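PDB 6HCP: BauA from Acinetobacter baumannii, which imports iron as ferric preacinetobactin, acting as a TonB-dependent siderophore transporter in the outer membrane. Local coordinates for residues Y180-Q185 with P695-L700; L652-R657 with Y674-K679. All blocks are in the same frame, centred on the assembly; numbering follows the deposited sequence.

Contact 1 of 2, residues Y180-Q185 with P695-L700; sequences YMSDAQ and PRTYML. With C8E ((hydroxyethyloxy)tri(ethyloxy)octane), chain B; PO4 (phosphate ion), chain C.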
loop_
_atom_site.group_PDB
_atom_site.type_symbol
_atom_site.label_atom_id
_atom_site.label_comp_id
_atom_site.label_asym_id
_atom_site.label_seq_id
_atom_site.Cartn_x
_atom_site.Cartn_y
_atom_site.Cartn_z
ATOM N N TYR A 180 -10.932 -13.269 -8.592
ATOM C CA TYR A 180 -11.128 -11.861 -8.374
ATOM C C TYR A 180 -9.904 -11.111 -8.930
ATOM O O TYR A 180 -8.763 -11.555 -8.785
ATOM C CB TYR A 180 -11.309 -11.585 -6.873
ATOM C CG TYR A 180 -11.058 -10.168 -6.449
ATOM C CD1 TYR A 180 -12.054 -9.211 -6.468
ATOM C CD2 TYR A 180 -9.796 -9.772 -6.051
ATOM C CE1 TYR A 180 -11.803 -7.901 -6.089
ATOM C CE2 TYR A 180 -9.529 -8.473 -5.669
ATOM C CZ TYR A 180 -10.542 -7.537 -5.662
ATOM O OH TYR A 180 -10.216 -6.257 -5.299
ATOM N N MET A 181 -10.179 -9.947 -9.510
ATOM C CA MET A 181 -9.156 -8.984 -9.815
ATOM C C MET A 181 -9.694 -7.605 -9.445
ATOM O O MET A 181 -10.850 -7.292 -9.679
ATOM C CB MET A 181 -8.764 -9.021 -11.303
ATOM C CG MET A 181 -7.742 -7.961 -11.675
ATOM S SD MET A 181 -7.034 -8.207 -13.353
ATOM C CE MET A 181 -8.477 -8.157 -14.404
ATOM N N SER A 182 -8.852 -6.792 -8.808
ATOM C CA SER A 182 -9.269 -5.452 -8.400
ATOM C C SER A 182 -9.629 -4.625 -9.633
ATOM O O SER A 182 -9.093 -4.873 -10.727
ATOM C CB SER A 182 -8.195 -4.797 -7.565
ATOM O OG SER A 182 -6.984 -4.631 -8.284
ATOM N N ASP A 183 -10.605 -3.716 -9.508
ATOM C CA ASP A 183 -11.313 -3.383 -8.273
ATOM C C ASP A 183 -12.491 -4.336 -8.004
ATOM O O ASP A 183 -12.933 -4.452 -6.851
ATOM C CB ASP A 183 -11.846 -1.952 -8.339
ATOM C CG ASP A 183 -10.795 -0.885 -8.109
ATOM O OD1 ASP A 183 -9.769 -1.231 -7.542
ATOM O OD2 ASP A 183 -11.051 0.280 -8.477
ATOM N N ALA A 184 -13.164 -4.834 -9.045
ATOM C CA ALA A 184 -14.393 -5.629 -8.825
ATOM C C ALA A 184 -14.662 -6.620 -9.963
ATOM O O ALA A 184 -15.801 -6.761 -10.407
ATOM C CB ALA A 184 -15.577 -4.707 -8.607
ATOM N N GLN A 185 -13.611 -7.280 -10.455
ATOM C CA GLN A 185 -13.792 -8.273 -11.505
ATOM C C GLN A 185 -13.895 -9.659 -10.873
ATOM O O GLN A 185 -12.976 -10.114 -10.219
ATOM C CB GLN A 185 -12.643 -8.285 -12.514
ATOM C CG GLN A 185 -13.031 -9.053 -13.770
ATOM C CD GLN A 185 -11.849 -9.550 -14.559
ATOM O OE1 GLN A 185 -10.981 -10.239 -14.026
ATOM N NE2 GLN A 185 -11.861 -9.255 -15.858
ATOM N N PRO A 695 -1.583 -0.061 -13.424
ATOM C CA PRO A 695 -1.369 0.266 -12.008
ATOM C C PRO A 695 -1.208 -0.988 -11.138
ATOM O O PRO A 695 -1.362 -2.123 -11.613
ATOM C CB PRO A 695 -2.670 0.975 -11.651
ATOM C CG PRO A 695 -3.705 0.240 -12.469
ATOM C CD PRO A 695 -3.003 -0.062 -13.795
ATOM N N ARG A 696 -0.988 -0.772 -9.840
ATOM C CA ARG A 696 -1.042 -1.854 -8.849
ATOM C C ARG A 696 -2.352 -2.621 -9.035
ATOM O O ARG A 696 -3.401 -2.013 -9.130
ATOM C CB ARG A 696 -1.009 -1.277 -7.426
ATOM C CG ARG A 696 -1.039 -2.337 -6.334
ATOM C CD ARG A 696 -1.199 -1.692 -4.961
ATOM N NE ARG A 696 -0.033 -0.905 -4.621
ATOM C CZ ARG A 696 -0.028 0.363 -4.184
ATOM N NH1 ARG A 696 -1.153 1.056 -4.082
ATOM N NH2 ARG A 696 1.116 0.918 -3.815
ATOM N N THR A 697 -2.256 -3.946 -9.114
ATOM C CA THR A 697 -3.389 -4.779 -9.445
ATOM C C THR A 697 -3.370 -5.978 -8.484
ATOM O O THR A 697 -2.346 -6.653 -8.344
ATOM C CB THR A 697 -3.352 -5.236 -10.921
ATOM O OG1 THR A 697 -3.417 -4.107 -11.796
ATOM C CG2 THR A 697 -4.481 -6.171 -11.265
ATOM N N TYR A 698 -4.514 -6.216 -7.823
ATOM C CA TYR A 698 -4.672 -7.343 -6.875
ATOM C C TYR A 698 -5.419 -8.482 -7.577
ATOM O O TYR A 698 -6.397 -8.235 -8.275
ATOM C CB TYR A 698 -5.443 -6.901 -5.623
ATOM C CG TYR A 698 -4.887 -5.718 -4.853
ATOM C CD1 TYR A 698 -5.114 -4.413 -5.265
ATOM C CD2 TYR A 698 -4.202 -5.893 -3.663
ATOM C CE1 TYR A 698 -4.622 -3.324 -4.557
ATOM C CE2 TYR A 698 -3.656 -4.820 -2.973
ATOM C CZ TYR A 698 -3.915 -3.530 -3.391
ATOM O OH TYR A 698 -3.484 -2.446 -2.669
ATOM N N MET A 699 -4.953 -9.720 -7.396
ATOM C CA MET A 699 -5.622 -10.902 -7.956
ATOM C C MET A 699 -5.736 -11.994 -6.888
ATOM O O MET A 699 -4.752 -12.309 -6.206
ATOM C CB MET A 699 -4.855 -11.463 -9.157
ATOM C CG MET A 699 -4.744 -10.478 -10.337
ATOM S SD MET A 699 -4.017 -11.302 -11.767
ATOM C CE MET A 699 -3.661 -9.916 -12.856
ATOM N N LEU A 700 -6.944 -12.559 -6.759
ATOM C CA LEU A 700 -7.180 -13.719 -5.887
ATOM C C LEU A 700 -7.803 -14.854 -6.696
ATOM O O LEU A 700 -8.664 -14.604 -7.522
ATOM C CB LEU A 700 -8.127 -13.319 -4.755
ATOM C CG LEU A 700 -7.652 -12.163 -3.869
ATOM C CD1 LEU A 700 -8.779 -11.682 -2.962
ATOM C CD2 LEU A 700 -6.433 -12.561 -3.057
HETATM C C2 C8E B . 2.631 -4.225 0.614
HETATM C C3 C8E B . 2.274 -2.841 1.159
HETATM C C4 C8E B . 2.638 -1.723 0.173
HETATM C C5 C8E B . 2.188 -0.334 0.649
HETATM C C6 C8E B . 0.677 -0.085 0.612
HETATM C C7 C8E B . 0.087 -0.415 -0.754
HETATM C C8 C8E B . -0.479 -1.835 -0.782
HETATM O O9 C8E B . -1.112 -2.092 0.472
HETATM C C10 C8E B . -1.769 -3.354 0.510
HETATM C C11 C8E B . -1.521 -3.988 1.870
HETATM O O12 C8E B . -1.067 -5.332 1.691
HETATM C C13 C8E B . -0.643 -5.942 2.916
HETATM C C14 C8E B . -1.138 -7.385 3.021
HETATM O O15 C8E B . -1.330 -7.950 1.718
HETATM C C16 C8E B . -2.699 -8.061 1.307
HETATM C C17 C8E B . -2.873 -9.213 0.315
HETATM O O18 C8E B . -4.111 -9.062 -0.387
HETATM C C19 C8E B . -4.275 -10.031 -1.418
HETATM C C20 C8E B . -4.635 -9.356 -2.741
HETATM P P PO4 C . -1.671 4.185 -2.109
HETATM O O1 PO4 C . -1.322 4.769 -0.750
HETATM O O2 PO4 C . -0.515 4.291 -3.101
HETATM O O3 PO4 C . -2.897 4.865 -2.660
HETATM O O4 PO4 C . -2.010 2.729 -1.890
HETATM O O HOH W 1 -6.116 -2.252 -8.012
#

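Contact 2 of 2, residues L652-R657 with Y674-K679; sequences LDVGAR and YNLTNK. With EDO (1,2-ethanediol), chain K.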
loop_
_atom_site.group_PDB
_atom_site.type_symbol
_atom_site.label_atom_id
_atom_site.label_comp_id
_atom_site.label_asym_id
_atom_site.label_seq_id
_atom_site.Cartn_x
_atom_site.Cartn_y
_atom_site.Cartn_z
ATOM N N LEU A 652 7.866 -4.243 -9.251
ATOM C CA LEU A 652 7.885 -5.339 -8.315
ATOM C C LEU A 652 6.515 -6.002 -8.311
ATOM O O LEU A 652 5.502 -5.318 -8.315
ATOM C CB LEU A 652 8.197 -4.832 -6.909
ATOM C CG LEU A 652 9.541 -4.132 -6.722
ATOM C CD1 LEU A 652 9.698 -3.717 -5.256
ATOM C CD2 LEU A 652 10.689 -5.011 -7.152
ATOM N N ASP A 653 6.519 -7.328 -8.149
ATOM C CA ASP A 653 5.307 -8.090 -7.927
ATOM C C ASP A 653 5.553 -9.025 -6.729
ATOM O O ASP A 653 6.658 -9.497 -6.525
ATOM C CB ASP A 653 4.899 -8.890 -9.174
ATOM C CG ASP A 653 5.066 -8.150 -10.492
ATOM O OD1 ASP A 653 4.475 -7.039 -10.639
ATOM O OD2 ASP A 653 5.716 -8.736 -11.403
ATOM N N VAL A 654 4.486 -9.367 -6.015
ATOM C CA VAL A 654 4.589 -10.358 -4.934
ATOM C C VAL A 654 3.370 -11.267 -4.973
ATOM O O VAL A 654 2.300 -10.889 -5.418
ATOM C CB VAL A 654 4.708 -9.680 -3.557
ATOM C CG1 VAL A 654 6.043 -8.981 -3.407
ATOM C CG2 VAL A 654 3.549 -8.731 -3.304
ATOM N N GLY A 655 3.529 -12.452 -4.379
ATOM C CA GLY A 655 2.417 -13.356 -4.293
ATOM C C GLY A 655 2.576 -14.359 -3.165
ATOM O O GLY A 655 3.671 -14.572 -2.666
ATOM N N ALA A 656 1.472 -15.035 -2.858
ATOM C CA ALA A 656 1.499 -16.182 -1.967
ATOM C C ALA A 656 0.504 -17.219 -2.486
ATOM O O ALA A 656 -0.555 -16.884 -3.052
ATOM C CB ALA A 656 1.191 -15.754 -0.544
ATOM N N ARG A 657 0.848 -18.484 -2.251
ATOM C CA ARG A 657 0.032 -19.606 -2.629
ATOM C C ARG A 657 -0.005 -20.604 -1.461
ATOM O O ARG A 657 1.006 -20.842 -0.842
ATOM C CB ARG A 657 0.642 -20.254 -3.873
ATOM C CG ARG A 657 -0.113 -21.443 -4.455
ATOM C CD ARG A 657 0.348 -21.721 -5.889
ATOM N NE ARG A 657 1.716 -22.217 -5.985
ATOM C CZ ARG A 657 2.738 -21.594 -6.579
ATOM N NH1 ARG A 657 3.875 -22.243 -6.731
ATOM N NH2 ARG A 657 2.671 -20.320 -6.922
ATOM N N TYR A 674 0.476 -7.205 -8.577
ATOM C CA TYR A 674 1.355 -6.772 -9.651
ATOM C C TYR A 674 1.554 -5.254 -9.552
ATOM O O TYR A 674 0.600 -4.529 -9.269
ATOM C CB TYR A 674 0.743 -7.215 -10.987
ATOM C CG TYR A 674 0.817 -8.705 -11.214
ATOM C CD1 TYR A 674 2.006 -9.308 -11.580
ATOM C CD2 TYR A 674 -0.268 -9.529 -10.952
ATOM C CE1 TYR A 674 2.128 -10.684 -11.657
ATOM C CE2 TYR A 674 -0.179 -10.907 -11.083
ATOM C CZ TYR A 674 1.027 -11.490 -11.421
ATOM O OH TYR A 674 1.155 -12.842 -11.570
ATOM N N ASN A 675 2.717 -4.779 -9.987
ATOM C CA ASN A 675 3.124 -3.388 -9.852
ATOM C C ASN A 675 2.823 -2.922 -8.413
ATOM O O ASN A 675 2.074 -1.979 -8.180
ATOM C CB ASN A 675 2.475 -2.486 -10.901
ATOM C CG ASN A 675 3.084 -1.103 -10.910
ATOM O OD1 ASN A 675 4.080 -0.869 -10.224
ATOM N ND2 ASN A 675 2.494 -0.181 -11.660
ATOM N N LEU A 676 3.430 -3.605 -7.449
ATOM C CA LEU A 676 3.080 -3.376 -6.045
ATOM C C LEU A 676 3.453 -1.958 -5.595
ATOM O O LEU A 676 2.790 -1.422 -4.701
ATOM C CB LEU A 676 3.693 -4.467 -5.170
ATOM C CG LEU A 676 5.147 -4.336 -4.749
ATOM C CD1 LEU A 676 5.251 -3.648 -3.400
ATOM C CD2 LEU A 676 5.778 -5.724 -4.663
ATOM N N THR A 677 4.447 -1.326 -6.231
ATOM C CA THR A 677 4.804 0.061 -5.866
ATOM C C THR A 677 3.907 1.085 -6.560
ATOM O O THR A 677 3.950 2.268 -6.209
ATOM C CB THR A 677 6.274 0.391 -6.142
ATOM O OG1 THR A 677 6.479 0.518 -7.552
ATOM C CG2 THR A 677 7.233 -0.612 -5.542
ATOM N N ASN A 678 3.016 0.621 -7.447
ATOM C CA ASN A 678 2.069 1.481 -8.192
ATOM C C ASN A 678 2.826 2.559 -8.970
ATOM O O ASN A 678 2.403 3.716 -9.027
ATOM C CB ASN A 678 1.012 2.102 -7.284
ATOM C CG ASN A 678 -0.225 2.544 -8.024
ATOM O OD1 ASN A 678 -0.622 1.935 -9.025
ATOM N ND2 ASN A 678 -0.796 3.654 -7.580
ATOM N N LYS A 679 3.938 2.158 -9.586
ATOM C CA LYS A 679 4.732 3.046 -10.382
ATOM C C LYS A 679 3.926 3.540 -11.585
ATOM O O LYS A 679 3.427 2.744 -12.366
ATOM C CB LYS A 679 5.993 2.330 -10.859
ATOM C CG LYS A 679 6.901 3.154 -11.766
ATOM C CD LYS A 679 7.555 4.348 -11.078
ATOM C CE LYS A 679 8.562 5.048 -11.968
ATOM N NZ LYS A 679 8.892 6.396 -11.455
HETATM C C1 EDO K . 0.259 -17.331 -6.528
HETATM O O1 EDO K . 0.522 -18.525 -7.352
HETATM C C2 EDO K . 1.607 -16.859 -5.949
HETATM O O2 EDO K . 2.483 -16.406 -7.005
HETATM O O HOH W 2 6.159 -1.907 -8.712
#

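Contact 1 of 2, residues Y180-Q185 with P695-L700
Thr697-Leu700 pairs antiparallel with Tyr180-Ser182, where strand 697-705 meets strand 173-181 and closes the beta-barrel of a TonB-dependent receptor. Residues 695-700 belong to the predicted TonB C-terminal box. At its start, Pro695 O accepts a hydrogen bond from Thr697 OG1 at 2.9 Å, the hydroxyl lying above the carbonyl plane. Arg696 directs its guanidinium to a phosphate ion, probably from the crystallisation liquor; both bonds from NH1 are weak, but Arg696 of each of the other two subunits also binds this ion. Arg696 O accepts a bond from a water that also lies close to Ser182 OG. Thr697 turns its methyl CG2 to Met181, 3.7 Å from CG, and the two side chains meet at a slant. Tyr698 is held through both of its backbone polar atoms: its N donates to Ser182 OG at 3.0 Å, nearly straight at 172°, and its O receives Ser182 N at 2.9 Å. Ser182 OG reaches the Tyr698 amide from a position between its own backbone N and carbonyl carbon (chi1 62°). The same OG lies at the edge of the Tyr698 ring, 3.6 Å from CD1. Met699 and Met181 form a non-hydrogen-bonded pair whose side chains run side by side, with Met699 CE 3.8 Å from Met181 SD. Met699 also packs on Lys78 of the plug domain, consistent with this face being turned to the barrel interior. Leu700 and Tyr180, on the other face, lie alongside each other, with Leu700 CD1 3.8 Å from Tyr180 CD2. Detergent touches Leu700, and Leu652 of the second subunit packs on Tyr180. The backbones of these two residues form a hydrogen-bonded pair: Leu700 N donates to Tyr180 O, and Tyr180 N reaches Leu700 O at 2.8 Å.

Contact 2 of 2, residues L652-R657 with Y674-K679
Leu652 and Asp653, in extended strand 645-662 of the beta-barrel, run past Tyr674 and Asn675, where the neighbouring antiparallel strand 665-674 ends in a type I beta turn from Asn675 to Asn678. Leu676 N donates to Leu652 O at 2.8 Å and 171°, fixing the turn against the strand. Asp653 brings its carboxylate to the start of the turn, where OD1 accepts Asn675 N at 2.9 Å, nearly along the C-O axis. Asp653 CG comes within 3.4 Å of Tyr674 CD1, the carboxylate and ring planes 59° apart. Leu676 CD2 wedges against the strand, 3.4 Å from Leu652 CB, a tight approach, and 3.5 Å from Val654 CG1, the two side chains crossing at about a right angle. Leu676 chi2 of 93°, away from a staggered value, turns CD2 to the strand. Tyr698 of the third subunit packs on Leu676, at the subunit boundary. A water accepts from Leu652 N and Thr677 N and donates to Asn675 OD1, while Asn675 ND2 turns to Lys679 O and Ala694 O. Consecutive amides at the start of the turn thus find acceptors in a side chain and a strand carbonyl, and the Asn675 NH probably stabilises the negative charge of Asp653.

Contacts 1 and 2 have centres 11 Å apart in the barrel wall, on the same side of the chain's centre. Strand 665-674 connects them, pairing with 645-662 on one flank and 697-705 on the other. Residues 180-185 come first along the chain; both segments of contact 2 follow, before 695-700 returns to the first barrel strand. The contacts also touch directly: Arg696 N lies 2.9 Å from Asn678 OD1, and Arg696 NE is equally close to Leu676 O, both probable hydrogen bonds. Across subunits, Asp183 of contact 1 forms a salt bridge with Lys679 of the second subunit, which puts residues of both contacts at the boundary between subunits of the three-chain assembly in the crystal.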